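Histone acetyltransferase HPA2 and related acetyltransferases (Corynebacterium glutamicum ATCC 13032, PDB 2QEC) probably transfers an acyl group, most likely acetyl from acetyl-CoA, to an acceptor, as a member of the GCN5-related N-acetyltransferase (GNAT) family. Local coordinates at residues R33-P38 with A43-L48; N62-R67 with I151-D156. The protein carries 1 engineered substitution. One frame throughout, in Å; residues are numbered along the deposited sequence.

Interaction 1 of 2, residues R33-P38 with A43-L48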
ATOM      1  N   ARG A  33      -3.191 -12.274  22.551  1.00 57.84           N
ATOM      2  CA  ARG A  33      -2.044 -12.952  21.915  1.00 60.46           C
ATOM      3  C   ARG A  33      -0.663 -12.455  22.341  1.00 58.34           C
ATOM      4  O   ARG A  33       0.281 -13.226  22.304  1.00 59.59           O
ATOM      5  CB  ARG A  33      -2.105 -12.800  20.391  1.00 62.40           C
ATOM      6  CG  ARG A  33      -2.003 -11.314  19.907  1.00 68.87           C
ATOM      7  CD  ARG A  33      -1.953 -11.197  18.382  1.00 68.42           C
ATOM      8  NE  ARG A  33      -2.132  -9.824  17.888  1.00 73.02           N
ATOM      9  CZ  ARG A  33      -2.155  -9.507  16.591  1.00 75.14           C
ATOM     10  NH1 ARG A  33      -2.001 -10.457  15.663  1.00 71.76           N
ATOM     11  NH2 ARG A  33      -2.321  -8.237  16.213  1.00 75.40           N
ATOM     12  N   TRP A  34      -0.533 -11.171  22.685  1.00 58.26           N
ATOM     13  CA  TRP A  34       0.751 -10.620  23.142  1.00 59.39           C
ATOM     14  C   TRP A  34       0.965 -10.805  24.643  1.00 55.39           C
ATOM     15  O   TRP A  34       2.096 -10.909  25.109  1.00 55.80           O
ATOM     16  CB  TRP A  34       0.879  -9.115  22.834  1.00 64.24           C
ATOM     17  CG  TRP A  34       0.768  -8.780  21.398  1.00 71.03           C
ATOM     18  CD1 TRP A  34      -0.087  -7.872  20.837  1.00 75.45           C
ATOM     19  CD2 TRP A  34       1.515  -9.354  20.317  1.00 74.71           C
ATOM     20  NE1 TRP A  34       0.084  -7.842  19.474  1.00 77.16           N
ATOM     21  CE2 TRP A  34       1.058  -8.744  19.125  1.00 79.45           C
ATOM     22  CE3 TRP A  34       2.526 -10.328  20.234  1.00 78.57           C
ATOM     23  CZ2 TRP A  34       1.582  -9.073  17.859  1.00 78.14           C
ATOM     24  CZ3 TRP A  34       3.039 -10.666  18.973  1.00 76.69           C
ATOM     25  CH2 TRP A  34       2.563 -10.035  17.805  1.00 76.71           C
ATOM     26  N   ILE A  35      -0.109 -10.817  25.409  1.00 49.68           N
ATOM     27  CA  ILE A  35       0.041 -10.846  26.859  1.00 45.39           C
ATOM     28  C   ILE A  35      -0.066 -12.304  27.350  1.00 46.00           C
ATOM     29  O   ILE A  35      -1.047 -12.970  27.052  1.00 45.62           O
ATOM     30  CB  ILE A  35      -0.981  -9.920  27.477  1.00 44.76           C
ATOM     31  CG1 ILE A  35      -0.589  -8.466  27.134  1.00 46.95           C
ATOM     32  CG2 ILE A  35      -1.048 -10.071  28.999  1.00 42.49           C
ATOM     33  CD1 ILE A  35      -1.688  -7.629  27.016  1.00 48.19           C
ATOM     34  N   PRO A  36       0.966 -12.814  28.052  1.00 44.56           N
ATOM     35  CA  PRO A  36       0.844 -14.124  28.707  1.00 45.29           C
ATOM     36  C   PRO A  36      -0.390 -14.260  29.592  1.00 41.23           C
ATOM     37  O   PRO A  36      -0.691 -13.382  30.402  1.00 38.78           O
ATOM     38  CB  PRO A  36       2.125 -14.230  29.545  1.00 45.75           C
ATOM     39  CG  PRO A  36       3.107 -13.422  28.778  1.00 47.86           C
ATOM     40  CD  PRO A  36       2.314 -12.253  28.233  1.00 46.64           C
ATOM     41  N   GLN A  37      -1.091 -15.380  29.410  1.00 40.69           N
ATOM     42  CA  GLN A  37      -2.343 -15.627  30.084  1.00 38.46           C
ATOM     43  C   GLN A  37      -2.180 -16.727  31.121  1.00 36.56           C
ATOM     44  O   GLN A  37      -1.255 -17.539  31.045  1.00 34.83           O
ATOM     45  CB  GLN A  37      -3.429 -16.003  29.082  1.00 38.62           C
ATOM     46  CG  GLN A  37      -3.712 -14.964  28.059  1.00 38.45           C
ATOM     47  CD  GLN A  37      -4.306 -13.730  28.622  1.00 40.53           C
ATOM     48  OE1 GLN A  37      -5.339 -13.786  29.287  1.00 39.00           O
ATOM     49  NE2 GLN A  37      -3.644 -12.589  28.406  1.00 36.93           N
ATOM     50  N   PRO A  38      -3.057 -16.734  32.132  1.00 36.03           N
ATOM     51  CA  PRO A  38      -4.045 -15.717  32.420  1.00 36.09           C
ATOM     52  C   PRO A  38      -3.476 -14.385  32.890  1.00 38.04           C
ATOM     53  O   PRO A  38      -2.311 -14.287  33.295  1.00 39.16           O
ATOM     54  CB  PRO A  38      -4.892 -16.341  33.529  1.00 37.66           C
ATOM     55  CG  PRO A  38      -4.151 -17.419  34.046  1.00 35.72           C
ATOM     56  CD  PRO A  38      -3.140 -17.860  33.065  1.00 35.81           C
ATOM     57  N   ALA A  43      -4.369  -6.881  34.402  1.00 37.50           N
ATOM     58  CA  ALA A  43      -3.348  -6.009  34.994  1.00 39.90           C
ATOM     59  C   ALA A  43      -2.155  -5.773  34.077  1.00 40.96           C
ATOM     60  O   ALA A  43      -1.599  -4.678  34.027  1.00 41.11           O
ATOM     61  CB  ALA A  43      -2.880  -6.611  36.337  1.00 42.23           C
ATOM     62  N   LYS A  44      -1.760  -6.810  33.352  1.00 38.33           N
ATOM     63  CA  LYS A  44      -0.644  -6.706  32.423  1.00 42.02           C
ATOM     64  C   LYS A  44      -1.081  -5.913  31.171  1.00 38.18           C
ATOM     65  O   LYS A  44      -0.339  -5.063  30.686  1.00 38.63           O
ATOM     66  CB  LYS A  44      -0.103  -8.085  32.053  1.00 43.67           C
ATOM     67  CG  LYS A  44       0.556  -8.810  33.232  1.00 44.32           C
ATOM     68  CD  LYS A  44       1.065 -10.226  32.859  1.00 45.96           C
ATOM     69  CE  LYS A  44      -0.051 -11.282  32.801  1.00 48.83           C
ATOM     70  NZ  LYS A  44       0.475 -12.718  32.868  1.00 43.56           N
ATOM     71  N   LEU A  45      -2.306  -6.129  30.708  1.00 40.56           N
ATOM     72  CA  LEU A  45      -2.849  -5.337  29.580  1.00 40.29           C
ATOM     73  C   LEU A  45      -2.923  -3.856  29.927  1.00 41.53           C
ATOM     74  O   LEU A  45      -2.577  -2.993  29.107  1.00 43.26           O
ATOM     75  CB  LEU A  45      -4.249  -5.818  29.227  1.00 41.67           C
ATOM     76  CG  LEU A  45      -5.018  -5.109  28.085  1.00 40.03           C
ATOM     77  CD1 LEU A  45      -4.262  -5.246  26.826  1.00 42.06           C
ATOM     78  CD2 LEU A  45      -6.380  -5.696  27.917  1.00 41.78           C
ATOM     79  N   ARG A  46      -3.438  -3.574  31.120  1.00 40.49           N
ATOM     80  CA  ARG A  46      -3.443  -2.235  31.684  1.00 38.99           C
ATOM     81  C   ARG A  46      -2.059  -1.578  31.703  1.00 39.66           C
ATOM     82  O   ARG A  46      -1.899  -0.453  31.233  1.00 44.65           O
ATOM     83  CB  ARG A  46      -4.019  -2.259  33.082  1.00 36.50           C
ATOM     84  CG  ARG A  46      -4.073  -0.837  33.687  1.00 44.13           C
ATOM     85  CD  ARG A  46      -4.716  -0.826  35.059  1.00 44.05           C
ATOM     86  NE  ARG A  46      -6.095  -1.287  34.960  1.00 49.49           N
ATOM     87  CZ  ARG A  46      -7.144  -0.530  34.646  1.00 52.80           C
ATOM     88  NH1 ARG A  46      -7.015   0.783  34.421  1.00 44.93           N
ATOM     89  NH2 ARG A  46      -8.346  -1.117  34.590  1.00 54.11           N
ATOM     90  N   ALA A  47      -1.052  -2.304  32.187  1.00 40.96           N
ATOM     91  CA  ALA A  47       0.327  -1.822  32.190  1.00 43.43           C
ATOM     92  C   ALA A  47       0.811  -1.524  30.771  1.00 43.61           C
ATOM     93  O   ALA A  47       1.484  -0.528  30.558  1.00 45.71           O
ATOM     94  CB  ALA A  47       1.252  -2.834  32.859  1.00 44.00           C
ATOM     95  N   LEU A  48       0.424  -2.348  29.805  1.00 43.44           N
ATOM     96  CA  LEU A  48       0.842  -2.137  28.405  1.00 43.80           C
ATOM     97  C   LEU A  48       0.321  -0.820  27.869  1.00 43.53           C
ATOM     98  O   LEU A  48       1.078  -0.026  27.318  1.00 46.05           O
ATOM     99  CB  LEU A  48       0.368  -3.281  27.492  1.00 42.50           C
ATOM    100  CG  LEU A  48       0.635  -3.075  25.976  1.00 45.72           C
ATOM    101  CD1 LEU A  48       2.140  -2.911  25.707  1.00 47.73           C
ATOM    102  CD2 LEU A  48       0.080  -4.157  25.109  1.00 44.39           C
TER
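Lys44 and two flat peptide groups, those carrying the carbonyls of Pro36 and Pro38, form the polar half of this contact. The ammonium sits above the Pro36 carbonyl plane, 47° out of it, with Lys44 NZ 2.8 Å from Pro36 O. The Pro38 carbonyl is met closer to its plane, at a tilt of 29°, and Lys44 NZ lies 3.2 Å from Pro38 O. The flat amide of Gln37 lines up differently: Gln37 NE2 donates at 3.0 Å to Ile35 O, which lies almost in the amide plane, though the nitrogen stands above the Ile35 carbonyl plane, a bond within 33-38 itself. The two carbonyls gripped by Lys44 belong to the residues on either side of Gln37, and the peptide bond before Pro38 is cis.

The apolar half belongs to Ile35, which is buried. Its two branches part company: CG2 lies alongside the aliphatic stem of the lysine, Ile35 CG2 to Lys44 CB being 3.8 Å, whereas the CD1 end crosses Leu45 at about a right angle and reaches Leu45 CD1 at 3.5 Å. A bend at the third lysine torsion (chi3 -78°) goes with the ammonium's reach to both carbonyls.

Asp39 receives the backbone N-H groups of Lys44 and Leu45 near the start of helix 43-60. Leu45 also touches Phe31 of helix 29-32, and Leu48 packs on Ile101 and Phe102 of helix 98-102.

Interaction 2 of 2, residues N62-R67 with I151-D156. With EDO (1,2-ethanediol), chain H; EDO (1,2-ethanediol), chain F; EDO (1,2-ethanediol), chain J.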
ATOM      1  N   ASN A  62      -0.895  11.269  18.609  1.00 41.98           N
ATOM      2  CA  ASN A  62      -2.156  11.937  18.996  1.00 41.27           C
ATOM      3  C   ASN A  62      -3.072  10.989  19.750  1.00 42.50           C
ATOM      4  O   ASN A  62      -3.350   9.878  19.309  1.00 41.66           O
ATOM      5  CB  ASN A  62      -2.913  12.473  17.762  1.00 44.64           C
ATOM      6  CG  ASN A  62      -2.257  13.720  17.141  1.00 46.60           C
ATOM      7  OD1 ASN A  62      -1.385  13.597  16.320  1.00 47.05           O
ATOM      8  ND2 ASN A  62      -2.696  14.931  17.573  1.00 44.64           N
ATOM      9  N   ILE A  63      -3.639  11.496  20.847  1.00 39.98           N
ATOM     10  CA  ILE A  63      -4.649  10.821  21.620  1.00 40.31           C
ATOM     11  C   ILE A  63      -5.896  11.684  21.585  1.00 38.92           C
ATOM     12  O   ILE A  63      -5.869  12.843  22.012  1.00 38.02           O
ATOM     13  CB  ILE A  63      -4.187  10.633  23.082  1.00 40.14           C
ATOM     14  CG1 ILE A  63      -2.828   9.922  23.123  1.00 42.16           C
ATOM     15  CG2 ILE A  63      -5.247   9.877  23.906  1.00 44.82           C
ATOM     16  CD1 ILE A  63      -2.183   9.958  24.548  1.00 46.48           C
ATOM     17  N   ASP A  64      -6.950  11.144  20.988  1.00 38.92           N
ATOM     18  CA  ASP A  64      -8.246  11.828  20.906  1.00 40.62           C
ATOM     19  C   ASP A  64      -9.206  11.181  21.890  1.00 39.28           C
ATOM     20  O   ASP A  64      -9.202   9.956  22.067  1.00 39.73           O
ATOM     21  CB  ASP A  64      -8.801  11.730  19.491  1.00 41.43           C
ATOM     22  CG  ASP A  64      -7.982  12.498  18.472  1.00 42.54           C
ATOM     23  OD1 ASP A  64      -7.231  13.446  18.854  1.00 48.19           O
ATOM     24  OD2 ASP A  64      -8.164  12.189  17.269  1.00 47.39           O
ATOM     25  N   VAL A  65     -10.038  11.990  22.541  1.00 41.96           N
ATOM     26  CA  VAL A  65     -11.113  11.461  23.332  1.00 40.14           C
ATOM     27  C   VAL A  65     -12.445  12.002  22.843  1.00 40.34           C
ATOM     28  O   VAL A  65     -12.536  13.151  22.425  1.00 41.09           O
ATOM     29  CB  VAL A  65     -11.021  11.821  24.859  1.00 41.45           C
ATOM     30  CG1 VAL A  65      -9.891  11.093  25.491  1.00 46.09           C
ATOM     31  CG2 VAL A  65     -10.874  13.316  25.102  1.00 39.44           C
ATOM     32  N   ALA A  66     -13.471  11.166  22.991  1.00 41.93           N
ATOM     33  CA  ALA A  66     -14.868  11.511  22.757  1.00 37.69           C
ATOM     34  C   ALA A  66     -15.557  11.573  24.104  1.00 36.44           C
ATOM     35  O   ALA A  66     -15.375  10.668  24.902  1.00 37.65           O
ATOM     36  CB  ALA A  66     -15.503  10.425  21.930  1.00 39.71           C
ATOM     37  N   ARG A  67     -16.378  12.591  24.325  1.00 36.91           N
ATOM     38  CA  ARG A  67     -17.110  12.743  25.539  1.00 38.32           C
ATOM     39  C   ARG A  67     -18.571  12.791  25.190  1.00 42.46           C
ATOM     40  O   ARG A  67     -18.947  13.332  24.128  1.00 45.05           O
ATOM     41  CB  ARG A  67     -16.693  14.027  26.269  1.00 39.42           C
ATOM     42  CG  ARG A  67     -15.204  14.032  26.754  1.00 37.24           C
ATOM     43  CD  ARG A  67     -14.904  15.310  27.522  1.00 39.75           C
ATOM     44  NE  ARG A  67     -13.587  15.276  28.169  1.00 35.53           N
ATOM     45  CZ  ARG A  67     -12.459  15.716  27.619  1.00 43.11           C
ATOM     46  NH1 ARG A  67     -12.444  16.261  26.405  1.00 40.71           N
ATOM     47  NH2 ARG A  67     -11.329  15.617  28.302  1.00 37.40           N
ATOM     48  N   ILE A 151      -9.529  11.743  10.594  1.00 39.79           N
ATOM     49  CA  ILE A 151      -9.466  11.925   9.119  1.00 39.06           C
ATOM     50  C   ILE A 151      -9.361  13.386   8.751  1.00 41.85           C
ATOM     51  O   ILE A 151      -8.558  13.745   7.906  1.00 45.19           O
ATOM     52  CB  ILE A 151     -10.638  11.254   8.425  1.00 36.53           C
ATOM     53  CG1 ILE A 151     -10.479   9.744   8.560  1.00 44.38           C
ATOM     54  CG2 ILE A 151     -10.676  11.613   6.868  1.00 41.58           C
ATOM     55  CD1 ILE A 151     -11.704   8.969   8.343  1.00 44.56           C
ATOM     56  N   ALA A 152     -10.103  14.254   9.414  1.00 42.23           N
ATOM     57  CA  ALA A 152      -9.991  15.698   9.151  1.00 43.58           C
ATOM     58  C   ALA A 152      -8.605  16.230   9.478  1.00 42.56           C
ATOM     59  O   ALA A 152      -8.078  17.022   8.751  1.00 43.97           O
ATOM     60  CB  ALA A 152     -11.041  16.449   9.898  1.00 45.20           C
ATOM     61  N   ARG A 153      -7.996  15.770  10.559  1.00 38.62           N
ATOM     62  CA  ARG A 153      -6.608  16.164  10.895  1.00 38.59           C
ATOM     63  C   ARG A 153      -5.581  15.676   9.884  1.00 41.28           C
ATOM     64  O   ARG A 153      -4.608  16.373   9.558  1.00 40.79           O
ATOM     65  CB  ARG A 153      -6.249  15.662  12.291  1.00 37.43           C
ATOM     66  CG  ARG A 153      -4.815  15.983  12.723  1.00 39.80           C
ATOM     67  CD  ARG A 153      -4.654  15.699  14.204  1.00 41.85           C
ATOM     68  NE  ARG A 153      -4.988  14.291  14.348  1.00 43.30           N
ATOM     69  CZ  ARG A 153      -5.640  13.746  15.356  1.00 40.32           C
ATOM     70  NH1 ARG A 153      -6.021  14.479  16.429  1.00 37.05           N
ATOM     71  NH2 ARG A 153      -5.918  12.453  15.289  1.00 42.14           N
ATOM     72  N   ALA A 154      -5.775  14.468   9.396  1.00 43.15           N
ATOM     73  CA  ALA A 154      -4.886  13.914   8.411  1.00 41.04           C
ATOM     74  C   ALA A 154      -4.950  14.644   7.063  1.00 46.23           C
ATOM     75  O   ALA A 154      -3.957  14.677   6.311  1.00 45.77           O
ATOM     76  CB  ALA A 154      -5.205  12.430   8.224  1.00 44.51           C
ATOM     77  N   GLY A 155      -6.113  15.200   6.726  1.00 45.02           N
ATOM     78  CA  GLY A 155      -6.281  15.996   5.490  1.00 47.56           C
ATOM     79  C   GLY A 155      -5.844  15.300   4.236  1.00 46.59           C
ATOM     80  O   GLY A 155      -6.377  14.262   3.902  1.00 48.20           O
ATOM     81  N   ASP A 156      -4.853  15.882   3.562  1.00 44.32           N
ATOM     82  CA  ASP A 156      -4.248  15.359   2.321  1.00 45.37           C
ATOM     83  C   ASP A 156      -3.327  14.179   2.475  1.00 42.96           C
ATOM     84  O   ASP A 156      -2.848  13.645   1.451  1.00 45.31           O
ATOM     85  CB  ASP A 156      -3.400  16.459   1.645  1.00 43.52           C
ATOM     86  CG  ASP A 156      -4.218  17.381   0.841  1.00 56.08           C
ATOM     87  OD1 ASP A 156      -5.462  17.157   0.848  1.00 50.98           O
ATOM     88  OD2 ASP A 156      -3.635  18.314   0.211  1.00 57.19           O
TER
HETATM   89  C1  EDO H 210      -4.561  14.430  20.159  1.00 29.22           C
HETATM   90  O1  EDO H 210      -5.066  15.041  19.010  1.00 39.19           O
HETATM   91  C2  EDO H 210      -3.220  14.928  20.647  1.00 46.43           C
HETATM   92  O2  EDO H 210      -2.815  14.106  21.740  1.00 32.57           O
HETATM   93  C1  EDO F 208      -6.490  11.535   5.095  1.00 57.21           C
HETATM   94  O1  EDO F 208      -6.942  10.521   4.205  1.00 65.07           O
HETATM   95  C2  EDO F 208      -7.598  12.367   5.738  1.00 54.64           C
HETATM   96  O2  EDO F 208      -8.634  12.777   4.853  1.00 62.08           O
HETATM   97  C1  EDO J 212      -2.230  17.513   5.946  1.00 52.54           C
HETATM   98  O1  EDO J 212      -2.669  17.603   7.304  1.00 60.86           O
HETATM   99  C2  EDO J 212      -2.801  18.613   5.091  1.00 56.11           C
HETATM  100  O2  EDO J 212      -4.034  18.237   4.452  1.00 51.33           O
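Arg153 and Asp64 make the tight part of this contact, a salt bridge between the end of helix 142-154 and strand 61-67. The guanidinium grips the carboxylate end-on with both terminal nitrogens, one to each oxygen. Arg153 NH1 reaches Asp64 OD1 at 2.9 Å, nearly straight (168°) and on the syn lone pair, close to the guanidinium plane. The second bond, Arg153 NH2 to Asp64 OD2 at 3.0 Å, is more bent, and its acceptor lies off that plane. Asn62 adds a stacked layer: its amide covers one guanidinium face, with planes 22° apart and Asn62 CG over the centre. The arginine chain is extended until chi3 (59°), where a bend brings the flat group to the strand. Asn62 is itself held by Arg81 through OD1, and Trp79 makes a cation-pi contact with Arg153.

In the GNAT fold, helix 142-154 is the connection between parallel strands 126-133 and 159-163, a beta-alpha-beta crossover. Here its C-terminal end packs over the antiparallel neighbours 61-67 and 73-80 and against Trp126.

The looser margin is occupied by 1,2-ethanediol, probably from the crystallisation liquor. One molecule (chain H) sits beside the salt bridge, modelled too close to Ile63 O, so its exact placement is doubtful. As placed, its O1 donates to Asp64 OD1 at 2.7 Å and accepts from Asn62 ND2 at 2.8 Å, so OD1 serves both diol and arginine. Its O2 accepts from Ile63 N at 2.9 Å. Beyond the helix, Gly155 turns away with positive phi. Gly155 and Asp156 are exposed and touch nothing of the strand; there Asp156 N donates to O2 of another diol (chain J) at 2.6 Å.

Interaction 1 closes before interaction 2 opens along the chain, and the connection is direct: helix 43-60, which supplies 43-48, runs into strand 61-67, which supplies 62-67. The two contacts nevertheless lie on opposite sides of the chain's centre, with centres 27 Å apart and nearest atoms about 11 Å apart, so neither touches the other. Interaction 1 is local, joining a loop to the helix that follows it, whereas interaction 2 spans 83 intervening residues. In GNAT relatives the acetyl-CoA pyrophosphate is bound near the N-terminal end of the helix equivalent to 142-154; interaction 2 uses its other end, and the diols bound there are probably crystallisation additives and give no evidence for a substrate site.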